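Local coordinates for protein pectinesterase (Sitophilus oryzae, PDB 4PMH) that hydrolyses the methyl esters of pectin, releasing methanol, and probably serves the weevil in digesting plant cell walls, at residues R213-N218 with I235-T240; N218-G223 with T240-A245; F268-T273 with I314-I319. All blocks are in the same frame, centred on the assembly; numbering follows the deposited sequence.

Contact 1: R213-N218 with I235-T240; sequences RSYYTN and IFESCT
Tyr216 and Phe236 stack on successive rungs of a right-handed parallel beta-helix, where strands 213-217 and 233-237 run side by side at 13°. Both side chains point into the interior of the coil. In each, CG lies anti to the carbonyl carbon (chi1 -64° and -63°), so the rings leave their strands in the same direction and form an offset stack, with centroids 4.5 Å apart. Phe236 CE1 sits over one face of the tyrosine ring, 3.5 Å from Tyr216 CG. An alanine in place of Tyr216 would probably leave Phe236 without its stacking partner and open a gap toward Leu202 and Ile190.

The backbones are zipped together by Ile235 N to Ser214 O, Tyr216 N to Ile235 O (2.7 Å) and Glu237 N to Tyr216 O (2.8 Å). Beyond them, Cys239 SG, small and apolar enough for the interior, packs 3.8 Å from Tyr216 CB.

On the outer face, the branch CG2 of Ile235 meets Tyr215 CE1 at 3.6 Å, beneath helix 23-27. Glu237, fully extended, brings its carboxylate nearly coplanar with the Tyr215 ring, OE1 at the ring's edge by the hydroxyl; their modelled separation is too short to trust in detail. Asn218 and Ser238 both take left-handed helical backbone angles, and Asn218 N still reaches Glu237 O at 3.3 Å. Like residues stacked rung upon rung, aromatic on aromatic and bend on bend, typify the parallel beta-helix.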
ATOM      1  N   ARG A 213      -0.322 -11.502   3.401  1.00 15.35           N
ATOM      2  CA  ARG A 213      -1.471 -10.806   3.941  1.00 14.84           C
ATOM      3  C   ARG A 213      -1.065  -9.598   4.785  1.00 14.12           C
ATOM      4  O   ARG A 213      -0.106  -9.654   5.553  1.00 13.73           O
ATOM      5  CB  ARG A 213      -2.289 -11.760   4.809  1.00 14.91           C
ATOM      6  CG  ARG A 213      -2.845 -12.932   4.012  1.00 15.67           C
ATOM      7  CD  ARG A 213      -3.311 -14.051   4.918  1.00 16.12           C
ATOM      8  NE  ARG A 213      -2.191 -14.735   5.559  1.00 16.74           N
ATOM      9  CZ  ARG A 213      -2.263 -15.944   6.130  1.00 18.01           C
ATOM     10  NH1 ARG A 213      -3.410 -16.630   6.153  1.00 17.69           N
ATOM     11  NH2 ARG A 213      -1.167 -16.478   6.667  1.00 18.55           N
ATOM     12  N   SER A 214      -1.811  -8.519   4.624  1.00 13.97           N
ATOM     13  CA  SER A 214      -1.610  -7.305   5.425  1.00 13.73           C
ATOM     14  C   SER A 214      -2.954  -6.731   5.813  1.00 13.89           C
ATOM     15  O   SER A 214      -3.935  -6.899   5.096  1.00 12.87           O
ATOM     16  CB  SER A 214      -0.733  -6.260   4.702  1.00 13.80           C
ATOM     17  OG  SER A 214      -1.151  -6.015   3.375  1.00 13.59           O
ATOM     18  N   TYR A 215      -2.987  -6.094   6.983  1.00 14.14           N
ATOM     19  CA  TYR A 215      -4.213  -5.606   7.571  1.00 15.32           C
ATOM     20  C   TYR A 215      -3.986  -4.182   8.041  1.00 14.74           C
ATOM     21  O   TYR A 215      -3.211  -3.941   8.996  1.00 14.75           O
ATOM     22  CB  TYR A 215      -4.611  -6.466   8.767  1.00 17.36           C
ATOM     23  CG  TYR A 215      -6.079  -6.427   9.154  1.00 20.27           C
ATOM     24  CD1 TYR A 215      -6.902  -5.360   8.842  1.00 21.93           C
ATOM     25  CD2 TYR A 215      -6.633  -7.478   9.866  1.00 24.05           C
ATOM     26  CE1 TYR A 215      -8.246  -5.349   9.201  1.00 22.65           C
ATOM     27  CE2 TYR A 215      -7.969  -7.469  10.240  1.00 27.06           C
ATOM     28  CZ  TYR A 215      -8.767  -6.389   9.899  1.00 25.69           C
ATOM     29  OH  TYR A 215     -10.100  -6.376  10.265  1.00 29.43           O
ATOM     30  N   TYR A 216      -4.661  -3.270   7.361  1.00 13.62           N
ATOM     31  CA  TYR A 216      -4.656  -1.846   7.641  1.00 13.27           C
ATOM     32  C   TYR A 216      -5.930  -1.457   8.376  1.00 13.08           C
ATOM     33  O   TYR A 216      -7.001  -1.672   7.887  1.00 12.58           O
ATOM     34  CB  TYR A 216      -4.600  -1.069   6.333  1.00 13.35           C
ATOM     35  CG  TYR A 216      -3.329  -1.308   5.577  1.00 13.95           C
ATOM     36  CD1 TYR A 216      -3.117  -2.492   4.863  1.00 14.48           C
ATOM     37  CD2 TYR A 216      -2.315  -0.363   5.598  1.00 14.42           C
ATOM     38  CE1 TYR A 216      -1.916  -2.714   4.183  1.00 15.09           C
ATOM     39  CE2 TYR A 216      -1.136  -0.570   4.933  1.00 14.82           C
ATOM     40  CZ  TYR A 216      -0.934  -1.745   4.231  1.00 15.09           C
ATOM     41  OH  TYR A 216       0.263  -1.910   3.587  1.00 16.51           O
ATOM     42  N   THR A 217      -5.788  -0.861   9.549  1.00 13.64           N
ATOM     43  CA  THR A 217      -6.911  -0.381  10.332  1.00 14.07           C
ATOM     44  C   THR A 217      -6.669   1.053  10.742  1.00 14.16           C
ATOM     45  O   THR A 217      -5.542   1.420  11.083  1.00 13.63           O
ATOM     46  CB  THR A 217      -7.107  -1.226  11.608  1.00 14.41           C
ATOM     47  OG1 THR A 217      -5.841  -1.468  12.218  1.00 15.17           O
ATOM     48  CG2 THR A 217      -7.733  -2.545  11.261  1.00 14.72           C
ATOM     49  N   ASN A 218      -7.729   1.860  10.696  1.00 14.07           N
ATOM     50  CA  ASN A 218      -7.695   3.233  11.151  1.00 14.86           C
ATOM     51  C   ASN A 218      -6.537   4.024  10.587  1.00 13.63           C
ATOM     52  O   ASN A 218      -5.896   4.758  11.283  1.00 13.19           O
ATOM     53  CB  ASN A 218      -7.702   3.268  12.673  1.00 17.12           C
ATOM     54  CG  ASN A 218      -8.887   2.527  13.251  1.00 20.30           C
ATOM     55  OD1 ASN A 218      -8.936   1.297  13.244  1.00 24.42           O
ATOM     56  ND2 ASN A 218      -9.867   3.268  13.713  1.00 23.91           N
ATOM     57  N   ILE A 235      -6.137  -6.007   3.412  1.00 13.68           N
ATOM     58  CA  ILE A 235      -7.421  -5.582   3.945  1.00 13.76           C
ATOM     59  C   ILE A 235      -7.274  -4.178   4.517  1.00 13.55           C
ATOM     60  O   ILE A 235      -6.334  -3.908   5.277  1.00 13.42           O
ATOM     61  CB  ILE A 235      -7.875  -6.539   5.063  1.00 14.65           C
ATOM     62  CG1 ILE A 235      -8.104  -7.925   4.472  1.00 15.81           C
ATOM     63  CG2 ILE A 235      -9.104  -6.014   5.783  1.00 14.42           C
ATOM     64  CD1 ILE A 235      -8.063  -9.038   5.500  1.00 16.64           C
ATOM     65  N   PHE A 236      -8.190  -3.288   4.147  1.00 12.81           N
ATOM     66  CA  PHE A 236      -8.198  -1.910   4.627  1.00 13.04           C
ATOM     67  C   PHE A 236      -9.536  -1.684   5.291  1.00 13.21           C
ATOM     68  O   PHE A 236     -10.549  -1.585   4.605  1.00 13.80           O
ATOM     69  CB  PHE A 236      -8.052  -0.936   3.465  1.00 13.12           C
ATOM     70  CG  PHE A 236      -6.761  -1.064   2.730  1.00 13.83           C
ATOM     71  CD1 PHE A 236      -5.648  -0.312   3.110  1.00 14.09           C
ATOM     72  CD2 PHE A 236      -6.641  -1.937   1.656  1.00 14.09           C
ATOM     73  CE1 PHE A 236      -4.454  -0.430   2.425  1.00 14.64           C
ATOM     74  CE2 PHE A 236      -5.440  -2.058   0.973  1.00 14.12           C
ATOM     75  CZ  PHE A 236      -4.349  -1.300   1.354  1.00 14.63           C
ATOM     76  N   GLU A 237      -9.551  -1.648   6.621  1.00 13.10           N
ATOM     77  CA  GLU A 237     -10.800  -1.499   7.373  1.00 13.98           C
ATOM     78  C   GLU A 237     -10.760  -0.181   8.148  1.00 13.65           C
ATOM     79  O   GLU A 237      -9.790   0.082   8.886  1.00 12.89           O
ATOM     80  CB  GLU A 237     -11.012  -2.697   8.325  1.00 15.05           C
ATOM     81  CG  GLU A 237     -12.237  -2.559   9.191  1.00 17.16           C
ATOM     82  CD  GLU A 237     -12.521  -3.764  10.080  1.00 20.61           C
ATOM     83  OE1 GLU A 237     -11.665  -4.664  10.220  1.00 21.85           O
ATOM     84  OE2 GLU A 237     -13.634  -3.800  10.659  1.00 25.07           O
ATOM     85  N   SER A 238     -11.803   0.636   7.979  1.00 12.88           N
ATOM     86  CA  SER A 238     -11.900   1.949   8.632  1.00 13.05           C
ATOM     87  C   SER A 238     -10.716   2.843   8.277  1.00 12.24           C
ATOM     88  O   SER A 238     -10.137   3.488   9.122  1.00 12.49           O
ATOM     89  CB  SER A 238     -12.063   1.833  10.143  1.00 13.58           C
ATOM     90  OG  SER A 238     -13.172   0.980  10.423  1.00 15.96           O
ATOM     91  N   CYS A 239     -10.385   2.864   7.005  1.00 12.58           N
ATOM     92  CA  CYS A 239      -9.259   3.641   6.515  1.00 12.50           C
ATOM     93  C   CYS A 239      -9.786   4.806   5.709  1.00 12.86           C
ATOM     94  O   CYS A 239     -10.955   4.829   5.359  1.00 12.61           O
ATOM     95  CB  CYS A 239      -8.360   2.763   5.644  1.00 13.00           C
ATOM     96  SG  CYS A 239      -7.333   1.596   6.558  1.00 12.97           S
ATOM     97  N   THR A 240      -8.921   5.789   5.447  1.00 12.90           N
ATOM     98  CA  THR A 240      -9.267   6.910   4.601  1.00 13.46           C
ATOM     99  C   THR A 240      -8.235   7.013   3.496  1.00 13.26           C
ATOM    100  O   THR A 240      -7.034   6.992   3.782  1.00 13.77           O
ATOM    101  CB  THR A 240      -9.321   8.240   5.392  1.00 13.51           C
ATOM    102  OG1 THR A 240     -10.368   8.175   6.370  1.00 13.86           O
ATOM    103  CG2 THR A 240      -9.603   9.421   4.481  1.00 13.98           C
TER

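Contact 2: N218-G223 with T240-A245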
ATOM      1  N   ASN A 218      -7.729   1.860  10.696  1.00 14.07           N
ATOM      2  CA  ASN A 218      -7.695   3.233  11.151  1.00 14.86           C
ATOM      3  C   ASN A 218      -6.537   4.024  10.587  1.00 13.63           C
ATOM      4  O   ASN A 218      -5.896   4.758  11.283  1.00 13.19           O
ATOM      5  CB  ASN A 218      -7.702   3.268  12.673  1.00 17.12           C
ATOM      6  CG  ASN A 218      -8.887   2.527  13.251  1.00 20.30           C
ATOM      7  OD1 ASN A 218      -8.936   1.297  13.244  1.00 24.42           O
ATOM      8  ND2 ASN A 218      -9.867   3.268  13.713  1.00 23.91           N
ATOM      9  N   THR A 219      -6.314   3.884   9.292  1.00 13.29           N
ATOM     10  CA  THR A 219      -5.135   4.419   8.659  1.00 13.29           C
ATOM     11  C   THR A 219      -5.516   5.342   7.489  1.00 13.72           C
ATOM     12  O   THR A 219      -6.480   5.084   6.738  1.00 14.38           O
ATOM     13  CB  THR A 219      -4.207   3.247   8.270  1.00 13.02           C
ATOM     14  OG1 THR A 219      -3.630   2.705   9.469  1.00 12.52           O
ATOM     15  CG2 THR A 219      -3.084   3.679   7.311  1.00 12.83           C
ATOM     16  N   TYR A 220      -4.740   6.422   7.379  1.00 13.37           N
ATOM     17  CA  TYR A 220      -4.911   7.493   6.412  1.00 13.54           C
ATOM     18  C   TYR A 220      -3.822   7.375   5.336  1.00 13.11           C
ATOM     19  O   TYR A 220      -2.624   7.336   5.646  1.00 12.90           O
ATOM     20  CB  TYR A 220      -4.773   8.863   7.115  1.00 14.03           C
ATOM     21  CG  TYR A 220      -4.804  10.051   6.174  1.00 14.54           C
ATOM     22  CD1 TYR A 220      -6.021  10.605   5.756  1.00 15.13           C
ATOM     23  CD2 TYR A 220      -3.624  10.613   5.679  1.00 14.82           C
ATOM     24  CE1 TYR A 220      -6.054  11.694   4.897  1.00 14.85           C
ATOM     25  CE2 TYR A 220      -3.652  11.701   4.804  1.00 15.00           C
ATOM     26  CZ  TYR A 220      -4.862  12.237   4.419  1.00 14.40           C
ATOM     27  OH  TYR A 220      -4.897  13.293   3.538  1.00 14.17           O
ATOM     28  N   ILE A 221      -4.241   7.339   4.081  1.00 12.67           N
ATOM     29  CA  ILE A 221      -3.347   7.115   2.980  1.00 13.05           C
ATOM     30  C   ILE A 221      -3.644   8.137   1.880  1.00 13.43           C
ATOM     31  O   ILE A 221      -4.792   8.239   1.428  1.00 13.04           O
ATOM     32  CB  ILE A 221      -3.511   5.674   2.402  1.00 12.68           C
ATOM     33  CG1 ILE A 221      -3.429   4.626   3.512  1.00 12.67           C
ATOM     34  CG2 ILE A 221      -2.469   5.400   1.321  1.00 12.84           C
ATOM     35  CD1 ILE A 221      -3.894   3.257   3.099  1.00 13.07           C
ATOM     36  N   GLU A 222      -2.621   8.878   1.446  1.00 13.84           N
ATOM     37  CA  GLU A 222      -2.817   9.867   0.397  1.00 14.95           C
ATOM     38  C   GLU A 222      -1.837   9.740  -0.743  1.00 14.07           C
ATOM     39  O   GLU A 222      -0.731   9.253  -0.581  1.00 14.50           O
ATOM     40  CB  GLU A 222      -2.805  11.320   0.941  1.00 17.19           C
ATOM     41  CG  GLU A 222      -1.552  11.776   1.655  1.00 18.26           C
ATOM     42  CD  GLU A 222      -1.591  13.249   2.123  1.00 19.23           C
ATOM     43  OE1 GLU A 222      -0.541  13.907   1.975  1.00 20.56           O
ATOM     44  OE2 GLU A 222      -2.630  13.747   2.638  1.00 18.04           O
ATOM     45  N   GLY A 223      -2.272  10.233  -1.891  1.00 13.78           N
ATOM     46  CA  GLY A 223      -1.494  10.204  -3.108  1.00 13.57           C
ATOM     47  C   GLY A 223      -2.334  10.728  -4.248  1.00 13.71           C
ATOM     48  O   GLY A 223      -3.390  11.318  -4.035  1.00 13.14           O
ATOM     49  N   THR A 240      -8.921   5.789   5.447  1.00 12.90           N
ATOM     50  CA  THR A 240      -9.267   6.910   4.601  1.00 13.46           C
ATOM     51  C   THR A 240      -8.235   7.013   3.496  1.00 13.26           C
ATOM     52  O   THR A 240      -7.034   6.992   3.782  1.00 13.77           O
ATOM     53  CB  THR A 240      -9.321   8.240   5.392  1.00 13.51           C
ATOM     54  OG1 THR A 240     -10.368   8.175   6.370  1.00 13.86           O
ATOM     55  CG2 THR A 240      -9.603   9.421   4.481  1.00 13.98           C
ATOM     56  N   PHE A 241      -8.709   7.122   2.259  1.00 13.19           N
ATOM     57  CA  PHE A 241      -7.857   7.274   1.086  1.00 13.58           C
ATOM     58  C   PHE A 241      -8.124   8.659   0.500  1.00 14.29           C
ATOM     59  O   PHE A 241      -9.280   8.974   0.142  1.00 14.19           O
ATOM     60  CB  PHE A 241      -8.177   6.199   0.035  1.00 13.47           C
ATOM     61  CG  PHE A 241      -8.030   4.786   0.534  1.00 12.97           C
ATOM     62  CD1 PHE A 241      -9.082   4.157   1.183  1.00 13.26           C
ATOM     63  CD2 PHE A 241      -6.840   4.085   0.359  1.00 12.77           C
ATOM     64  CE1 PHE A 241      -8.946   2.853   1.658  1.00 13.10           C
ATOM     65  CE2 PHE A 241      -6.691   2.798   0.841  1.00 12.99           C
ATOM     66  CZ  PHE A 241      -7.752   2.175   1.500  1.00 12.97           C
ATOM     67  N   TYR A 242      -7.081   9.484   0.397  1.00 14.40           N
ATOM     68  CA  TYR A 242      -7.245  10.894   0.066  1.00 14.62           C
ATOM     69  C   TYR A 242      -6.479  11.232  -1.205  1.00 14.37           C
ATOM     70  O   TYR A 242      -5.253  11.124  -1.243  1.00 13.45           O
ATOM     71  CB  TYR A 242      -6.752  11.760   1.230  1.00 15.96           C
ATOM     72  CG  TYR A 242      -7.151  13.206   1.130  1.00 16.89           C
ATOM     73  CD1 TYR A 242      -6.439  14.075   0.328  1.00 17.69           C
ATOM     74  CD2 TYR A 242      -8.259  13.699   1.830  1.00 18.05           C
ATOM     75  CE1 TYR A 242      -6.810  15.395   0.210  1.00 18.89           C
ATOM     76  CE2 TYR A 242      -8.644  15.030   1.719  1.00 18.70           C
ATOM     77  CZ  TYR A 242      -7.913  15.869   0.900  1.00 19.24           C
ATOM     78  OH  TYR A 242      -8.241  17.201   0.775  1.00 20.61           O
ATOM     79  N   VAL A 243      -7.205  11.634  -2.231  1.00 14.29           N
ATOM     80  CA  VAL A 243      -6.627  11.966  -3.517  1.00 15.35           C
ATOM     81  C   VAL A 243      -6.222  13.427  -3.491  1.00 16.90           C
ATOM     82  O   VAL A 243      -7.067  14.305  -3.427  1.00 16.34           O
ATOM     83  CB  VAL A 243      -7.611  11.758  -4.659  1.00 15.24           C
ATOM     84  CG1 VAL A 243      -6.929  11.996  -6.000  1.00 15.54           C
ATOM     85  CG2 VAL A 243      -8.175  10.348  -4.603  1.00 15.37           C
ATOM     86  N   LYS A 244      -4.925  13.666  -3.541  1.00 18.07           N
ATOM     87  CA  LYS A 244      -4.387  15.003  -3.446  1.00 20.86           C
ATOM     88  C   LYS A 244      -4.443  15.690  -4.787  1.00 22.19           C
ATOM     89  O   LYS A 244      -4.373  15.055  -5.830  1.00 21.43           O
ATOM     90  CB  LYS A 244      -2.935  14.959  -2.973  1.00 22.97           C
ATOM     91  CG  LYS A 244      -2.769  14.704  -1.481  1.00 25.38           C
ATOM     92  CD  LYS A 244      -1.397  15.134  -0.972  1.00 29.11           C
ATOM     93  CE  LYS A 244      -1.232  16.647  -0.911  1.00 29.43           C
ATOM     94  NZ  LYS A 244      -1.835  17.300   0.286  1.00 30.73           N
ATOM     95  N   ALA A 245      -4.551  17.013  -4.740  1.00 26.06           N
ATOM     96  CA  ALA A 245      -4.613  17.834  -5.944  1.00 30.03           C
ATOM     97  C   ALA A 245      -3.395  18.765  -6.080  1.00 32.84           C
ATOM     98  O   ALA A 245      -3.262  19.472  -7.089  1.00 35.74           O
ATOM     99  CB  ALA A 245      -5.907  18.642  -5.934  1.00 30.36           C
TER
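Lys244 N gives Gly223 O a hydrogen bond of 2.8 Å that is nearly straight. Gly223 is almost fully stretched (phi 175°, psi -166°), a backbone shape that suits a residue without a side chain, and it lies near Gln199, the probable transition-state stabiliser. Upstream, Ile221 is held by both its N, to Thr240 O, and its O, to Tyr242 N (2.8 Å).

The strands belong to a parallel beta-helix, whose outer face here carries Tyr220, Glu222, Thr240 and Tyr242. Tyr220 CG stands anti to the backbone N (chi1 175°). The ring slants past Thr240 CG2, its CE1 3.7 Å from Tyr242 CB and its OH 3.3 Å from Tyr242 CG. Glu222 OE2 sits at the ring's edge by that hydroxyl, at a modelled separation too short to trust. Tyr242 OH is bound to Asp277. Glu222 lays OE1 3.3 Å from Lys244 CD; the lysine NZ, 4.0 Å from OE1, is too far for a salt bridge, although the opposite charges probably attract.

On the interior face, Ile221 CD1 meets Phe241 CE2 at 3.6 Å, the two side chains pointing the same way. The Phe241 ring also makes edge-to-face contacts with Phe255 and Phe236, a setting that suits an apolar aromatic.

Contact 3: F268-T273 with I314-I319; sequences FVYKST and IKESTI
Ile314 begins the second segment with an apolar contact: its CG1 lies 4.0 Å from Val269 CB, branched aliphatic against branched aliphatic on the interior face of the coil.

Lys315 comes next. Its N gives Val269 O a 2.8 Å hydrogen bond that is virtually linear at 178°. Its side chain leaves on the opposite face, fully extended, and the long aliphatic part does the packing: CD lies at the edge of the Phe268 ring, 3.9 Å from CZ, while CG comes near Tyr270 CD1. The ammonium end travels on to Phe21 O, so a lysine can serve both a greasy and a polar neighbourhood.

Glu316 occupies a left-handed bend matching that of Lys271. Its OE1 forms a salt bridge with Lys271 NZ (3.2 Å), the nitrogen approaching from above the carboxylate plane, and also lies at the edge of the Tyr270 ring; OE2 is bound by Asn360. Lys271 in turn places its CG over the centre of the Tyr270 ring, 3.5 Å above the plane.

Ser317 ties the two bends together through its hydroxyl. With its OG beside the backbone N (chi1 -70°), it accepts Ser272 N at 3.0 Å and donates to Lys315 O at 3.1 Å, from above that carbonyl plane. Ser272 behaves alike one rung back, its OG giving a bond to Tyr270 O and receiving one from Cys239 N.

Thr318 closes the run, its N bonded to Ser272 O at 2.8 Å, and its side chain lies beside that of Thr273. A polar bend between two sheets, a left-handed residue followed by serine, is thus stacked on its like in successive coils of the pectin methylesterase beta-helix.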
ATOM      1  N   PHE A 268      -9.059  -5.620  -0.302  1.00 12.66           N
ATOM      2  CA  PHE A 268     -10.394  -5.500   0.273  1.00 12.57           C
ATOM      3  C   PHE A 268     -10.481  -4.202   1.066  1.00 12.29           C
ATOM      4  O   PHE A 268      -9.775  -4.019   2.085  1.00 12.59           O
ATOM      5  CB  PHE A 268     -10.669  -6.688   1.187  1.00 12.49           C
ATOM      6  CG  PHE A 268     -12.072  -6.757   1.703  1.00 12.39           C
ATOM      7  CD1 PHE A 268     -13.153  -6.810   0.854  1.00 12.71           C
ATOM      8  CD2 PHE A 268     -12.296  -6.813   3.054  1.00 12.89           C
ATOM      9  CE1 PHE A 268     -14.447  -6.899   1.351  1.00 12.84           C
ATOM     10  CE2 PHE A 268     -13.579  -6.917   3.566  1.00 13.21           C
ATOM     11  CZ  PHE A 268     -14.652  -6.954   2.721  1.00 12.69           C
ATOM     12  N   VAL A 269     -11.311  -3.292   0.568  1.00 11.78           N
ATOM     13  CA  VAL A 269     -11.562  -2.004   1.200  1.00 11.86           C
ATOM     14  C   VAL A 269     -12.963  -2.047   1.822  1.00 12.49           C
ATOM     15  O   VAL A 269     -13.958  -2.196   1.099  1.00 12.61           O
ATOM     16  CB  VAL A 269     -11.461  -0.881   0.164  1.00 11.76           C
ATOM     17  CG1 VAL A 269     -11.834   0.440   0.791  1.00 11.87           C
ATOM     18  CG2 VAL A 269     -10.056  -0.825  -0.447  1.00 11.66           C
ATOM     19  N   TYR A 270     -13.030  -1.929   3.153  1.00 12.53           N
ATOM     20  CA  TYR A 270     -14.251  -2.163   3.931  1.00 12.75           C
ATOM     21  C   TYR A 270     -14.457  -1.094   5.021  1.00 12.93           C
ATOM     22  O   TYR A 270     -13.536  -0.779   5.760  1.00 12.25           O
ATOM     23  CB  TYR A 270     -14.139  -3.526   4.580  1.00 13.18           C
ATOM     24  CG  TYR A 270     -15.275  -3.956   5.474  1.00 13.24           C
ATOM     25  CD1 TYR A 270     -16.555  -4.106   4.976  1.00 13.79           C
ATOM     26  CD2 TYR A 270     -15.040  -4.316   6.797  1.00 13.80           C
ATOM     27  CE1 TYR A 270     -17.593  -4.542   5.781  1.00 14.46           C
ATOM     28  CE2 TYR A 270     -16.077  -4.759   7.612  1.00 14.78           C
ATOM     29  CZ  TYR A 270     -17.351  -4.864   7.096  1.00 15.28           C
ATOM     30  OH  TYR A 270     -18.388  -5.284   7.900  1.00 17.81           O
ATOM     31  N   LYS A 271     -15.674  -0.544   5.105  1.00 12.83           N
ATOM     32  CA  LYS A 271     -16.029   0.496   6.054  1.00 13.22           C
ATOM     33  C   LYS A 271     -15.004   1.633   6.014  1.00 12.51           C
ATOM     34  O   LYS A 271     -14.615   2.163   7.040  1.00 12.75           O
ATOM     35  CB  LYS A 271     -16.131  -0.071   7.465  1.00 14.40           C
ATOM     36  CG  LYS A 271     -17.095  -1.230   7.612  1.00 15.78           C
ATOM     37  CD  LYS A 271     -18.523  -0.775   7.430  1.00 18.63           C
ATOM     38  CE  LYS A 271     -19.486  -1.729   8.110  1.00 20.44           C
ATOM     39  NZ  LYS A 271     -20.864  -1.552   7.602  1.00 23.13           N
ATOM     40  N   SER A 272     -14.589   2.003   4.818  1.00 12.27           N
ATOM     41  CA  SER A 272     -13.566   3.026   4.625  1.00 12.30           C
ATOM     42  C   SER A 272     -14.151   4.251   3.899  1.00 12.94           C
ATOM     43  O   SER A 272     -15.350   4.278   3.561  1.00 12.27           O
ATOM     44  CB  SER A 272     -12.380   2.411   3.861  1.00 12.61           C
ATOM     45  OG  SER A 272     -11.614   1.542   4.728  1.00 12.82           O
ATOM     46  N   THR A 273     -13.316   5.274   3.705  1.00 12.57           N
ATOM     47  CA  THR A 273     -13.702   6.476   3.028  1.00 13.20           C
ATOM     48  C   THR A 273     -12.721   6.742   1.908  1.00 13.26           C
ATOM     49  O   THR A 273     -11.495   6.661   2.095  1.00 12.81           O
ATOM     50  CB  THR A 273     -13.682   7.658   4.007  1.00 13.81           C
ATOM     51  OG1 THR A 273     -14.660   7.431   5.044  1.00 14.08           O
ATOM     52  CG2 THR A 273     -13.988   8.976   3.304  1.00 14.27           C
ATOM     53  N   ILE A 314     -14.372  -2.975  -3.153  1.00 11.45           N
ATOM     54  CA  ILE A 314     -14.716  -1.884  -2.237  1.00 11.63           C
ATOM     55  C   ILE A 314     -16.125  -2.135  -1.744  1.00 11.96           C
ATOM     56  O   ILE A 314     -17.073  -2.106  -2.526  1.00 11.98           O
ATOM     57  CB  ILE A 314     -14.613  -0.521  -2.907  1.00 11.78           C
ATOM     58  CG1 ILE A 314     -13.178  -0.281  -3.371  1.00 12.23           C
ATOM     59  CG2 ILE A 314     -15.034   0.581  -1.940  1.00 11.96           C
ATOM     60  CD1 ILE A 314     -13.027   0.848  -4.360  1.00 12.31           C
ATOM     61  N   LYS A 315     -16.243  -2.426  -0.453  1.00 12.86           N
ATOM     62  CA  LYS A 315     -17.504  -2.851   0.166  1.00 13.27           C
ATOM     63  C   LYS A 315     -17.903  -1.952   1.340  1.00 13.77           C
ATOM     64  O   LYS A 315     -17.073  -1.662   2.201  1.00 12.48           O
ATOM     65  CB  LYS A 315     -17.325  -4.266   0.707  1.00 14.42           C
ATOM     66  CG  LYS A 315     -18.524  -4.838   1.447  1.00 14.83           C
ATOM     67  CD  LYS A 315     -18.369  -6.348   1.548  1.00 16.32           C
ATOM     68  CE  LYS A 315     -19.507  -7.002   2.321  1.00 16.63           C
ATOM     69  NZ  LYS A 315     -19.265  -8.462   2.453  1.00 16.65           N
ATOM     70  N   GLU A 316     -19.176  -1.535   1.385  1.00 13.71           N
ATOM     71  CA  GLU A 316     -19.719  -0.774   2.521  1.00 14.97           C
ATOM     72  C   GLU A 316     -18.833   0.396   2.927  1.00 14.10           C
ATOM     73  O   GLU A 316     -18.582   0.655   4.095  1.00 13.97           O
ATOM     74  CB  GLU A 316     -20.071  -1.741   3.664  1.00 16.52           C
ATOM     75  CG  GLU A 316     -21.149  -2.691   3.162  1.00 18.52           C
ATOM     76  CD  GLU A 316     -21.611  -3.734   4.141  1.00 20.15           C
ATOM     77  OE1 GLU A 316     -21.114  -3.733   5.272  1.00 22.94           O
ATOM     78  OE2 GLU A 316     -22.494  -4.539   3.761  1.00 22.58           O
ATOM     79  N   SER A 317     -18.357   1.100   1.909  1.00 13.61           N
ATOM     80  CA  SER A 317     -17.503   2.241   2.094  1.00 13.34           C
ATOM     81  C   SER A 317     -18.182   3.513   1.570  1.00 14.36           C
ATOM     82  O   SER A 317     -19.141   3.458   0.788  1.00 13.58           O
ATOM     83  CB  SER A 317     -16.172   2.009   1.397  1.00 12.85           C
ATOM     84  OG  SER A 317     -15.430   1.007   2.068  1.00 12.75           O
ATOM     85  N   THR A 318     -17.666   4.642   2.030  1.00 14.06           N
ATOM     86  CA  THR A 318     -18.095   5.943   1.580  1.00 16.08           C
ATOM     87  C   THR A 318     -17.199   6.403   0.425  1.00 15.51           C
ATOM     88  O   THR A 318     -15.987   6.473   0.566  1.00 15.07           O
ATOM     89  CB  THR A 318     -18.006   6.945   2.742  1.00 16.86           C
ATOM     90  OG1 THR A 318     -18.929   6.555   3.781  1.00 19.15           O
ATOM     91  CG2 THR A 318     -18.328   8.349   2.272  1.00 17.66           C
ATOM     92  N   ILE A 319     -17.789   6.703  -0.716  1.00 15.58           N
ATOM     93  CA  ILE A 319     -17.026   7.185  -1.864  1.00 15.62           C
ATOM     94  C   ILE A 319     -17.507   8.600  -2.152  1.00 15.79           C
ATOM     95  O   ILE A 319     -18.687   8.800  -2.458  1.00 14.82           O
ATOM     96  CB  ILE A 319     -17.221   6.289  -3.088  1.00 16.34           C
ATOM     97  CG1 ILE A 319     -16.873   4.827  -2.735  1.00 17.57           C
ATOM     98  CG2 ILE A 319     -16.374   6.775  -4.248  1.00 16.48           C
ATOM     99  CD1 ILE A 319     -17.040   3.847  -3.882  1.00 17.92           C
TER

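How the contacts relate
From the N terminus the chain passes through 213-218 straight into 218-223, then returns as 235-240 and 240-245. Contact 1 therefore closes one coil of the helix and contact 2 closes almost the same coil a strand later; the two cross, sharing Asn218 and Thr240. Both loops enclose Asp226, the probable nucleophile. Contact 3 follows in series, closing a longer loop that holds helix 278-283 and the probable substrate-binding Arg290 and Trp292. Contact 1 belongs to one parallel sheet and contact 2 to the next, while contact 3 spans both: strand 267-270 lies beside 233-237, and 273-276 beside 240-243, with Phe241 N close to Thr273 O.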